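Local coordinates for protein DNA polymerase (Bacillus phage phi29, PDB 2PYL) that copies the phage genome by protein-primed, strand-displacing DNA synthesis with high processivity and fidelity, using magnesium, and also carries a 3'-5' exonuclease activity, at residues C[245-250]-C[485-490]. The protein carries 2 engineered substitutions. Sequence-based numbering, arbitrary orientation.
With MG (magnesium ion), chain E.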
loop_
_atom_site.group_PDB
_atom_site.type_symbol
_atom_site.label_atom_id
_atom_site.label_comp_id
_atom_site.label_asym_id
_atom_site.label_seq_id
_atom_site.Cartn_x
_atom_site.Cartn_y
_atom_site.Cartn_z
ATOM N N GLY C 245 -22.492 19.120 2.383
ATOM C CA GLY C 245 -22.570 17.681 2.524
ATOM C C GLY C 245 -21.682 17.210 3.654
ATOM O O GLY C 245 -21.058 18.016 4.350
ATOM N N MET C 246 -21.618 15.897 3.814
ATOM C CA MET C 246 -20.902 15.272 4.911
ATOM C C MET C 246 -20.294 13.930 4.490
ATOM O O MET C 246 -20.779 13.261 3.564
ATOM C CB MET C 246 -21.836 15.083 6.116
ATOM C CG MET C 246 -23.060 14.161 5.880
ATOM S SD MET C 246 -24.453 14.426 7.027
ATOM C CE MET C 246 -23.611 14.438 8.608
ATOM N N VAL C 247 -19.236 13.551 5.200
ATOM C CA VAL C 247 -18.515 12.308 4.967
ATOM C C VAL C 247 -18.568 11.450 6.215
ATOM O O VAL C 247 -18.296 11.921 7.327
ATOM C CB VAL C 247 -17.034 12.560 4.585
ATOM C CG1 VAL C 247 -16.327 11.223 4.254
ATOM C CG2 VAL C 247 -16.964 13.547 3.415
ATOM N N PHE C 248 -18.960 10.198 6.017
ATOM C CA PHE C 248 -18.919 9.195 7.059
ATOM C C PHE C 248 -17.811 8.219 6.725
ATOM O O PHE C 248 -17.674 7.798 5.578
ATOM C CB PHE C 248 -20.247 8.457 7.179
ATOM C CG PHE C 248 -21.354 9.289 7.773
ATOM C CD1 PHE C 248 -22.150 10.091 6.964
ATOM C CD2 PHE C 248 -21.603 9.267 9.137
ATOM C CE1 PHE C 248 -23.170 10.859 7.506
ATOM C CE2 PHE C 248 -22.628 10.036 9.682
ATOM C CZ PHE C 248 -23.407 10.832 8.858
ATOM N N ASP C 249 -17.033 7.856 7.734
ATOM C CA ASP C 249 -15.846 7.026 7.557
ATOM C C ASP C 249 -15.849 5.905 8.579
ATOM O O ASP C 249 -15.878 6.177 9.773
ATOM C CB ASP C 249 -14.588 7.878 7.788
ATOM C CG ASP C 249 -13.495 7.590 6.795
ATOM O OD1 ASP C 249 -13.773 7.784 5.601
ATOM O OD2 ASP C 249 -12.363 7.206 7.177
ATOM N N VAL C 250 -15.787 4.655 8.123
ATOM C CA VAL C 250 -15.734 3.532 9.061
ATOM C C VAL C 250 -14.434 3.537 9.878
ATOM O O VAL C 250 -13.353 3.809 9.353
ATOM C CB VAL C 250 -15.922 2.162 8.379
ATOM C CG1 VAL C 250 -15.933 1.051 9.430
ATOM C CG2 VAL C 250 -17.223 2.114 7.595
ATOM N N HIS C 485 -18.944 10.220 11.612
ATOM C CA HIS C 485 -19.134 11.471 10.881
ATOM C C HIS C 485 -17.795 12.209 10.942
ATOM O O HIS C 485 -17.437 12.805 11.964
ATOM C CB HIS C 485 -20.270 12.302 11.495
ATOM C CG HIS C 485 -20.473 13.636 10.845
ATOM N ND1 HIS C 485 -21.063 14.695 11.497
ATOM C CD2 HIS C 485 -20.162 14.084 9.605
ATOM C CE1 HIS C 485 -21.115 15.736 10.685
ATOM N NE2 HIS C 485 -20.571 15.393 9.533
ATOM N N GLU C 486 -17.038 12.141 9.851
ATOM C CA GLU C 486 -15.663 12.627 9.863
ATOM C C GLU C 486 -15.588 14.119 9.591
ATOM O O GLU C 486 -14.858 14.842 10.276
ATOM C CB GLU C 486 -14.807 11.895 8.838
ATOM C CG GLU C 486 -13.344 12.339 8.903
ATOM C CD GLU C 486 -12.434 11.544 7.990
ATOM O OE1 GLU C 486 -12.772 11.395 6.785
ATOM O OE2 GLU C 486 -11.378 11.080 8.491
ATOM N N SER C 487 -16.318 14.573 8.576
ATOM C CA SER C 487 -16.313 15.974 8.226
ATOM C C SER C 487 -17.616 16.434 7.591
ATOM O O SER C 487 -18.462 15.633 7.227
ATOM C CB SER C 487 -15.124 16.292 7.309
ATOM O OG SER C 487 -15.171 15.555 6.113
ATOM N N THR C 488 -17.750 17.755 7.499
ATOM C CA THR C 488 -18.834 18.409 6.788
ATOM C C THR C 488 -18.191 19.451 5.870
ATOM O O THR C 488 -17.273 20.157 6.275
ATOM C CB THR C 488 -19.824 19.073 7.783
ATOM O OG1 THR C 488 -20.389 18.067 8.630
ATOM C CG2 THR C 488 -20.952 19.802 7.062
ATOM N N PHE C 489 -18.644 19.509 4.622
ATOM C CA PHE C 489 -18.120 20.480 3.668
ATOM C C PHE C 489 -19.164 21.538 3.292
ATOM O O PHE C 489 -20.365 21.303 3.378
ATOM C CB PHE C 489 -17.490 19.808 2.431
ATOM C CG PHE C 489 -18.415 18.883 1.657
ATOM C CD1 PHE C 489 -19.316 19.390 0.718
ATOM C CD2 PHE C 489 -18.342 17.505 1.831
ATOM C CE1 PHE C 489 -20.154 18.540 -0.002
ATOM C CE2 PHE C 489 -19.173 16.643 1.108
ATOM C CZ PHE C 489 -20.078 17.169 0.189
ATOM N N LYS C 490 -18.665 22.716 2.936
ATOM C CA LYS C 490 -19.477 23.860 2.528
ATOM C C LYS C 490 -19.878 23.725 1.058
ATOM O O LYS C 490 -21.008 24.032 0.678
ATOM C CB LYS C 490 -18.691 25.155 2.743
ATOM C CG LYS C 490 -19.491 26.399 2.428
ATOM C CD LYS C 490 -18.807 27.666 2.888
ATOM C CE LYS C 490 -19.642 28.896 2.496
ATOM N NZ LYS C 490 -21.024 28.925 3.108
HETATM MG MG MG E . -10.943 6.316 5.624
HETATM O O HOH W 1 -12.579 9.700 4.295
HETATM O O HOH W 2 -10.738 9.567 5.869
HETATM O O HOH W 3 -9.629 7.529 6.936
#
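G245 and F489 form one end of an antiparallel ladder in which strands 245-250 and 485-489 run at 158° to each other, their axes 4.6 Å apart at closest approach. The two residues exchange both backbone hydrogen bonds, N of F489 reaching O of G245 at 2.9 Å. Next along, V247 N donates to S487 O, whereas V247 O accepts from E486 N at 2.8 Å; E486 and S487 thus both face V247, which defines a classic beta bulge and shifts the register by one before F248 pairs with H485.

On one face of the sheet, M246 CE lies over the H485 ring, 3.5 Å from its centroid and close to the ring normal, a CH-pi contact. The bend at chi3 turns this methyl onto the ring, while a weak hydrogen bond between H485 NE2 and T488 OG1 engages the ring's edge. F248 completes this row, its CE2 meeting H485 CB at 3.7 Å, with the two rings inclined obliquely. On the reverse face, F489 CG sits between its backbone N and carbonyl carbon (chi1 57°), which folds the ring back over G245; CA of G245 stands 3.7 Å from the ring centroid in a second CH-pi contact. V247 CG2 reaches the same ring at its edge.

At the bulge, the carboxylate of E486 stacks alongside that of D249, the planes 22° apart. Two waters lie within hydrogen-bonding distance of both carboxylates, though they cannot donate to every acceptor in reach at once. D249 OD2 binds magnesium at 2.3 Å, and D458, just ahead of strand 459-463, binds the same ion beside the bound thymidine triphosphate. This geometry probably places E486 in the outer shell of the catalytic magnesium site in the polymerase palm, linked to it through water.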